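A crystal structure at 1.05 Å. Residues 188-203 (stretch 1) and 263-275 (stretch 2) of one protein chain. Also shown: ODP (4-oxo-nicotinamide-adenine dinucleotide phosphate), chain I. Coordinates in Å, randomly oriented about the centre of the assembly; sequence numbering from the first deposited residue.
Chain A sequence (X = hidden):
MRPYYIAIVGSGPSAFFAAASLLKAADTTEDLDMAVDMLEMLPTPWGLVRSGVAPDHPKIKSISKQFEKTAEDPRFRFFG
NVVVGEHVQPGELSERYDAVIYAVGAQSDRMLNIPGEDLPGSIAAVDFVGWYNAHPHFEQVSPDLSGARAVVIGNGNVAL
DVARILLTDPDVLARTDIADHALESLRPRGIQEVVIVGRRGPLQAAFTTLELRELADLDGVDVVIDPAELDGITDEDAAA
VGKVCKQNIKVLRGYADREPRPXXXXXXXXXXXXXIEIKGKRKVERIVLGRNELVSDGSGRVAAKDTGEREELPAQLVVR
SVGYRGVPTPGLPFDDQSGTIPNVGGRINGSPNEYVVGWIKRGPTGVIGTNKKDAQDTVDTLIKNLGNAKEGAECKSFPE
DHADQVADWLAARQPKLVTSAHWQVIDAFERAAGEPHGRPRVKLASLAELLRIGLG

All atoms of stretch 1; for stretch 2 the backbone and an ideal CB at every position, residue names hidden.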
# COMPACT_ATOMS: atom_id res chain seq x y z
N PRO A 188 -7.83 -25.17 0.20
CA PRO A 188 -7.87 -26.25 -0.83
C PRO A 188 -6.66 -26.32 -1.78
O PRO A 188 -6.54 -27.32 -2.51
CB PRO A 188 -9.15 -25.94 -1.61
CG PRO A 188 -9.98 -25.12 -0.67
CD PRO A 188 -8.99 -24.28 0.10
N ARG A 189 -5.81 -25.31 -1.80
CA ARG A 189 -4.55 -25.27 -2.61
C ARG A 189 -4.85 -25.42 -4.09
O ARG A 189 -4.16 -26.14 -4.81
CB ARG A 189 -3.58 -26.37 -2.18
CG ARG A 189 -3.15 -26.25 -0.72
CD ARG A 189 -2.12 -27.23 -0.33
NE ARG A 189 -0.78 -26.68 -0.47
CZ ARG A 189 0.27 -27.18 0.18
NH1 ARG A 189 0.13 -28.21 0.98
NH2 ARG A 189 1.47 -26.64 0.02
N GLY A 190 -5.86 -24.68 -4.57
CA GLY A 190 -6.37 -24.87 -5.92
C GLY A 190 -5.38 -24.46 -6.99
O GLY A 190 -5.19 -25.14 -7.99
N ILE A 191 -4.72 -23.36 -6.73
CA ILE A 191 -3.77 -22.84 -7.70
C ILE A 191 -2.50 -23.68 -7.69
O ILE A 191 -1.88 -23.88 -6.66
CB ILE A 191 -3.49 -21.36 -7.40
CG1 ILE A 191 -4.75 -20.55 -7.71
CG2 ILE A 191 -2.30 -20.89 -8.18
CD1 ILE A 191 -4.74 -19.24 -7.11
N GLN A 192 -2.13 -24.14 -8.87
CA GLN A 192 -0.92 -24.94 -9.04
C GLN A 192 0.21 -24.15 -9.67
O GLN A 192 1.34 -24.54 -9.58
CB GLN A 192 -1.23 -26.17 -9.91
CG GLN A 192 -2.28 -27.10 -9.31
CD GLN A 192 -1.82 -27.81 -8.06
OE1 GLN A 192 -0.61 -27.90 -7.77
NE2 GLN A 192 -2.78 -28.34 -7.32
N GLU A 193 -0.12 -23.05 -10.35
CA GLU A 193 0.88 -22.24 -11.03
C GLU A 193 0.45 -20.79 -11.02
O GLU A 193 -0.71 -20.48 -11.31
CB GLU A 193 1.04 -22.67 -12.50
CG GLU A 193 2.07 -21.88 -13.28
CD GLU A 193 2.33 -22.47 -14.65
OE1 GLU A 193 3.10 -23.43 -14.73
OE2 GLU A 193 1.76 -21.98 -15.64
N VAL A 194 1.38 -19.91 -10.67
CA VAL A 194 1.22 -18.48 -10.85
C VAL A 194 2.26 -18.04 -11.87
O VAL A 194 3.43 -18.33 -11.71
CB VAL A 194 1.44 -17.70 -9.54
CG1 VAL A 194 1.36 -16.21 -9.79
CG2 VAL A 194 0.42 -18.10 -8.49
N VAL A 195 1.80 -17.35 -12.88
CA VAL A 195 2.68 -16.78 -13.89
C VAL A 195 2.75 -15.27 -13.66
O VAL A 195 1.74 -14.59 -13.69
CB VAL A 195 2.22 -17.05 -15.32
CG1 VAL A 195 3.26 -16.57 -16.29
CG2 VAL A 195 1.96 -18.55 -15.51
N ILE A 196 3.93 -14.77 -13.34
CA ILE A 196 4.21 -13.34 -13.12
C ILE A 196 4.72 -12.79 -14.43
O ILE A 196 5.74 -13.22 -14.95
CB ILE A 196 5.24 -13.16 -12.02
CG1 ILE A 196 4.74 -13.76 -10.72
CG2 ILE A 196 5.56 -11.67 -11.85
CD1 ILE A 196 5.73 -13.77 -9.62
N VAL A 197 4.00 -11.81 -14.95
CA VAL A 197 4.19 -11.31 -16.31
C VAL A 197 4.65 -9.85 -16.28
O VAL A 197 3.88 -8.96 -15.89
CB VAL A 197 2.87 -11.44 -17.10
CG1 VAL A 197 3.05 -11.02 -18.53
CG2 VAL A 197 2.33 -12.85 -17.03
N GLY A 198 5.89 -9.63 -16.68
CA GLY A 198 6.51 -8.32 -16.73
C GLY A 198 6.60 -7.81 -18.15
O GLY A 198 7.06 -8.52 -19.02
N ARG A 199 6.24 -6.55 -18.37
CA ARG A 199 6.23 -5.97 -19.70
C ARG A 199 7.62 -5.64 -20.22
O ARG A 199 7.86 -5.77 -21.43
CB ARG A 199 5.29 -4.78 -19.79
CG ARG A 199 5.67 -3.56 -18.96
CD ARG A 199 4.79 -2.39 -19.26
NE ARG A 199 5.07 -1.29 -18.36
CZ ARG A 199 4.35 -0.18 -18.34
NH1 ARG A 199 3.33 -0.04 -19.17
NH2 ARG A 199 4.65 0.78 -17.50
N ARG A 200 8.50 -5.17 -19.34
CA ARG A 200 9.89 -4.93 -19.69
C ARG A 200 10.71 -6.14 -19.27
O ARG A 200 10.18 -7.22 -19.10
CB ARG A 200 10.37 -3.58 -19.17
CG ARG A 200 9.61 -2.41 -19.80
CD ARG A 200 10.21 -1.06 -19.54
NE ARG A 200 10.11 -0.71 -18.12
CZ ARG A 200 10.87 0.20 -17.53
NH1 ARG A 200 11.81 0.85 -18.20
NH2 ARG A 200 10.73 0.42 -16.24
N GLY A 201 12.03 -5.98 -19.23
CA GLY A 201 12.92 -7.09 -18.95
C GLY A 201 13.37 -7.15 -17.52
O GLY A 201 13.03 -6.31 -16.68
N PRO A 202 14.17 -8.17 -17.21
CA PRO A 202 14.67 -8.32 -15.85
C PRO A 202 15.42 -7.09 -15.32
O PRO A 202 15.32 -6.82 -14.12
CB PRO A 202 15.57 -9.55 -15.96
CG PRO A 202 15.03 -10.31 -17.10
CD PRO A 202 14.59 -9.29 -18.08
N LEU A 203 16.15 -6.39 -16.18
CA LEU A 203 16.90 -5.25 -15.69
C LEU A 203 16.00 -4.09 -15.30
O LEU A 203 16.44 -3.18 -14.59
CB LEU A 203 17.93 -4.75 -16.70
CG LEU A 203 18.98 -5.73 -17.21
CD1 LEU A 203 20.06 -5.01 -17.96
CD2 LEU A 203 19.55 -6.48 -16.03
N UNK A 263 5.30 -32.21 -10.18
CA UNK A 263 4.69 -32.46 -8.89
C UNK A 263 4.70 -31.31 -7.91
O UNK A 263 4.19 -31.43 -6.82
CB UNK A 263 5.39 -33.65 -8.24
N UNK A 264 5.28 -30.20 -8.28
CA UNK A 264 5.40 -29.06 -7.39
C UNK A 264 4.51 -27.95 -7.87
O UNK A 264 4.16 -27.88 -9.03
CB UNK A 264 6.85 -28.58 -7.29
N UNK A 265 4.12 -27.07 -6.97
CA UNK A 265 3.47 -25.85 -7.39
C UNK A 265 4.56 -24.97 -8.04
O UNK A 265 5.73 -25.12 -7.72
CB UNK A 265 2.79 -25.15 -6.22
N UNK A 266 4.15 -24.09 -8.95
CA UNK A 266 5.11 -23.33 -9.76
C UNK A 266 4.84 -21.83 -9.70
O UNK A 266 3.72 -21.41 -9.89
CB UNK A 266 5.07 -23.80 -11.21
N UNK A 267 5.91 -21.06 -9.53
CA UNK A 267 5.89 -19.62 -9.67
C UNK A 267 6.77 -19.30 -10.86
O UNK A 267 7.98 -19.42 -10.77
CB UNK A 267 6.36 -18.91 -8.40
N UNK A 268 6.16 -18.93 -11.97
CA UNK A 268 6.85 -18.75 -13.25
C UNK A 268 7.02 -17.27 -13.55
O UNK A 268 6.07 -16.50 -13.44
CB UNK A 268 6.08 -19.44 -14.38
N UNK A 269 8.22 -16.88 -13.95
CA UNK A 269 8.49 -15.50 -14.36
C UNK A 269 8.61 -15.43 -15.88
O UNK A 269 9.43 -16.10 -16.47
CB UNK A 269 9.76 -14.97 -13.70
N UNK A 270 7.78 -14.57 -16.47
CA UNK A 270 7.82 -14.25 -17.90
C UNK A 270 8.07 -12.75 -18.03
O UNK A 270 7.35 -11.96 -17.44
CB UNK A 270 6.53 -14.66 -18.61
N UNK A 271 9.10 -12.38 -18.75
CA UNK A 271 9.42 -11.00 -19.00
C UNK A 271 9.09 -10.66 -20.46
O UNK A 271 8.71 -11.51 -21.25
CB UNK A 271 10.89 -10.72 -18.68
N UNK A 272 9.18 -9.37 -20.78
CA UNK A 272 8.94 -8.86 -22.13
C UNK A 272 7.59 -9.35 -22.68
O UNK A 272 7.45 -9.72 -23.84
CB UNK A 272 10.07 -9.29 -23.06
N UNK A 273 6.58 -9.29 -21.81
CA UNK A 273 5.26 -9.80 -22.13
C UNK A 273 4.21 -8.85 -21.55
O UNK A 273 4.30 -8.47 -20.40
CB UNK A 273 5.08 -11.22 -21.59
N UNK A 274 3.20 -8.54 -22.36
CA UNK A 274 2.09 -7.71 -21.92
C UNK A 274 0.78 -8.44 -22.06
O UNK A 274 0.55 -9.18 -23.00
CB UNK A 274 2.05 -6.40 -22.71
N UNK A 275 -0.17 -8.17 -21.15
CA UNK A 275 -1.52 -8.67 -21.31
C UNK A 275 -2.25 -7.84 -22.34
O UNK A 275 -2.29 -6.62 -22.26
CB UNK A 275 -2.27 -8.66 -19.98
O1X ODP I . 7.61 -1.26 -16.93
P2B ODP I . 7.37 -0.76 -15.53
O2X ODP I . 8.63 -0.63 -14.70
O3X ODP I . 6.54 0.51 -15.49
O2B ODP I . 6.49 -1.94 -14.88
C2B ODP I . 5.71 -1.75 -13.70
C3B ODP I . 6.27 -2.37 -12.45
O3B ODP I . 6.85 -3.64 -12.74
C1B ODP I . 4.42 -2.48 -13.85
N9A ODP I . 3.45 -1.92 -14.75
C8A ODP I . 2.87 -0.68 -14.72
N7A ODP I . 1.96 -0.53 -15.67
C5A ODP I . 1.93 -1.72 -16.36
C4A ODP I . 2.87 -2.58 -15.79
N3A ODP I . 3.11 -3.86 -16.19
C2A ODP I . 2.36 -4.24 -17.24
N1A ODP I . 1.42 -3.47 -17.85
C6A ODP I . 1.19 -2.20 -17.42
N6A ODP I . 0.21 -1.51 -18.01
O4B ODP I . 3.90 -2.48 -12.53
C4B ODP I . 5.00 -2.61 -11.63
C5B ODP I . 4.83 -1.63 -10.50
O5B ODP I . 5.82 -1.90 -9.54
PA ODP I . 6.06 -0.86 -8.35
O1A ODP I . 7.20 -1.33 -7.57
O2A ODP I . 6.08 0.53 -8.85
O3 ODP I . 4.69 -0.97 -7.53
PN ODP I . 4.13 -2.05 -6.45
O1N ODP I . 4.57 -3.42 -6.79
O2N ODP I . 2.70 -1.72 -6.35
O5D ODP I . 4.90 -1.65 -5.13
C5D ODP I . 4.64 -0.35 -4.54
C4D ODP I . 5.79 -0.01 -3.62
O4D ODP I . 5.73 -0.75 -2.40
C1D ODP I . 6.98 -1.42 -2.19
C2D ODP I . 7.58 -1.51 -3.53
O2D ODP I . 8.91 -1.89 -3.55
C3D ODP I . 7.15 -0.29 -4.24
O3D ODP I . 8.07 0.75 -3.92
N1N ODP I . 6.84 -2.57 -1.37
C2N ODP I . 7.99 -3.01 -0.68
C3N ODP I . 8.01 -4.29 -0.23
C7N ODP I . 9.33 -4.66 0.47
N7N ODP I . 9.40 -5.89 0.91
O7N ODP I . 10.22 -3.79 0.55
C4N ODP I . 6.98 -5.22 -0.43
O99 ODP I . 7.03 -6.43 -0.07
C5N ODP I . 5.81 -4.74 -1.18
C6N ODP I . 5.78 -3.41 -1.66

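Strand 265-270 runs parallel to strand 193-197, with the directions 18° apart. The extended backbone makes the side chains from 266 to 270 alternate between the face of Glu193, Val195 and Val197 and the face of Val194 and Ile196.

Position 263 has phi 97°, which favours glycine, and a CB would find nothing of stretch 1 nearby. It is Gly263. Its O accepts a hydrogen bond from a water at 3.2 Å.

Position 264 points away from stretch 1. Many residues would suit. It is His264, with little contact.

Position 265 points sideways, its ideal CB 3.7 Å from Gln192 O. A long side chain could run along Gln192 and Ile191, but Arg189 makes a positive end look unlikely. The residue is nevertheless Arg265. Its CG lies 3.6 Å from Gln192 OE1. Arg265 NH2 comes within 2.8 Å of Arg189 NH2; both are donors, so this is a close approach of like charges. The edge of the Arg189 group meets a face of the Arg265 guanidinium.

Position 266 lies on the Glu193 side, its ideal CB 4.0 Å from Glu193 OE1. Lysine, arginine or a neutral donor would suit. It is Arg266. Its NE donates to Glu193 OE1 at 2.7 Å, forming a salt bridge. The backbone pairs too: Arg266 N bonds Gln192 O at 2.9 Å, and Val194 N bonds Arg266 O at 2.9 Å.

Position 267 is on the Ile196 side, with its ideal CB 5.3 Å from Ile196 CD1. The gap suits a medium or long apolar chain. It is Met267, whose CG reaches Ile196 CD1 at 3.9 Å.

Position 268 turns back to the Val195 side, near the Glu193 CG. A small or branched apolar residue would fit. It is Val268. Its CG2 lies 3.7 Å from Glu193 OE1, and its CB 4.3 Å from Val195 CG2.

Position 269 shares a face with Ile196. A large apolar or aromatic residue could reach back over the isoleucine. It is Phe269. Ile196 CD1 sits over the ring face, 3.8 Å from Phe269 CZ, as a CH-pi contact.

Position 270 has its ideal CB 4.4 Å from Val195 CG1. An aliphatic start is favoured; the end is free to differ. It is Arg270. Its CG lies 3.9 Å from Val195 CG1, while the end leads away to partners elsewhere in the structure.

Position 271 lies beside Gly198, Gly201 and Pro202. The glycines offer no side chains, and a flat ring could lie against the proline. It is Phe271. Pro202 CD is 3.8 Å from Phe271 CG, over the ring face.

Position 272 has phi 51° and points away. Glycine or asparagine would be easy. It is Leu272, whose CD2 returns to Gly201 N at 3.7 Å.

Position 273 has its ideal CB 3.7 Å from Val197 CG1. Valine or threonine would suit. It is Thr273, with CG2 3.6 Å from Val197 CG1.

Position 274 is near Arg199 CB; a small residue suffices. It is Ser274. Its OG lies 3.5 Å from Arg199 CB and is hydrogen-bonded elsewhere in the structure.

Position 275 points sideways, with nothing of stretch 1 within 5.5 Å of the ideal CB, and phi -77° would allow proline among many others. It is Pro275, which makes no close contact here.

Stretch 2, residues 263-275: GHRRMVFRFLTSP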
# COMPACT_ATOMS: atom_id res chain seq x y z
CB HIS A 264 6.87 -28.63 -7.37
CG HIS A 264 7.78 -29.68 -6.82
ND1 HIS A 264 8.34 -29.58 -5.57
CD2 HIS A 264 8.20 -30.86 -7.33
CE1 HIS A 264 9.08 -30.66 -5.33
NE2 HIS A 264 9.00 -31.45 -6.39
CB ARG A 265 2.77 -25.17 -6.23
CG ARG A 265 1.65 -26.03 -5.60
CD ARG A 265 0.99 -25.32 -4.37
NE ARG A 265 2.02 -25.18 -3.34
CZ ARG A 265 1.89 -24.70 -2.10
NH1 ARG A 265 0.71 -24.22 -1.67
NH2 ARG A 265 2.98 -24.68 -1.30
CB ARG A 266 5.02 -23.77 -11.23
CG ARG A 266 5.50 -25.18 -11.51
CD ARG A 266 4.98 -25.74 -12.84
NE ARG A 266 5.26 -24.92 -14.02
CZ ARG A 266 6.33 -25.02 -14.80
NH1 ARG A 266 7.28 -25.88 -14.50
NH2 ARG A 266 6.43 -24.25 -15.88
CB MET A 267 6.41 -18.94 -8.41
CG MET A 267 6.22 -17.44 -8.45
SD MET A 267 6.93 -16.59 -7.03
CE MET A 267 5.91 -17.22 -5.69
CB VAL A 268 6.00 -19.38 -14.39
CG1 VAL A 268 6.67 -19.20 -15.73
CG2 VAL A 268 5.70 -20.84 -14.14
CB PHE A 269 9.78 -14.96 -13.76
CG PHE A 269 9.69 -14.69 -12.27
CD1 PHE A 269 9.79 -15.71 -11.36
CD2 PHE A 269 9.51 -13.41 -11.80
CE1 PHE A 269 9.71 -15.47 -10.01
CE2 PHE A 269 9.43 -13.16 -10.46
CZ PHE A 269 9.52 -14.18 -9.56
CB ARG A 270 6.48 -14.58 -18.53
CG ARG A 270 6.22 -16.06 -18.72
CD ARG A 270 6.88 -16.67 -19.92
NE ARG A 270 6.50 -16.04 -21.18
CZ ARG A 270 5.41 -16.29 -21.90
NH1 ARG A 270 4.51 -17.20 -21.56
NH2 ARG A 270 5.23 -15.64 -23.03
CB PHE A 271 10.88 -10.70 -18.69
CG PHE A 271 11.24 -10.96 -17.25
CD1 PHE A 271 11.10 -9.98 -16.29
CD2 PHE A 271 11.69 -12.19 -16.85
CE1 PHE A 271 11.43 -10.21 -14.98
CE2 PHE A 271 12.02 -12.43 -15.54
CZ PHE A 271 11.90 -11.44 -14.59
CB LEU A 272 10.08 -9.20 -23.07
CG LEU A 272 11.39 -8.57 -22.68
CD1 LEU A 272 12.54 -9.04 -23.54
CD2 LEU A 272 11.32 -7.06 -22.72
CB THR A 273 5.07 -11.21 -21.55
OG1 THR A 273 6.09 -12.07 -22.04
CG2 THR A 273 3.75 -11.81 -21.95
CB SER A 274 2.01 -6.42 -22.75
OG SER A 274 3.02 -5.51 -22.41
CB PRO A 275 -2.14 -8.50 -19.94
CG PRO A 275 -1.44 -7.28 -19.37
CD PRO A 275 -0.03 -7.36 -19.92
O HOH W 1 -1.64 -23.13 -4.02
O HOH W 2 1.65 -29.67 -6.05
O HOH W 3 2.99 -7.33 -18.17
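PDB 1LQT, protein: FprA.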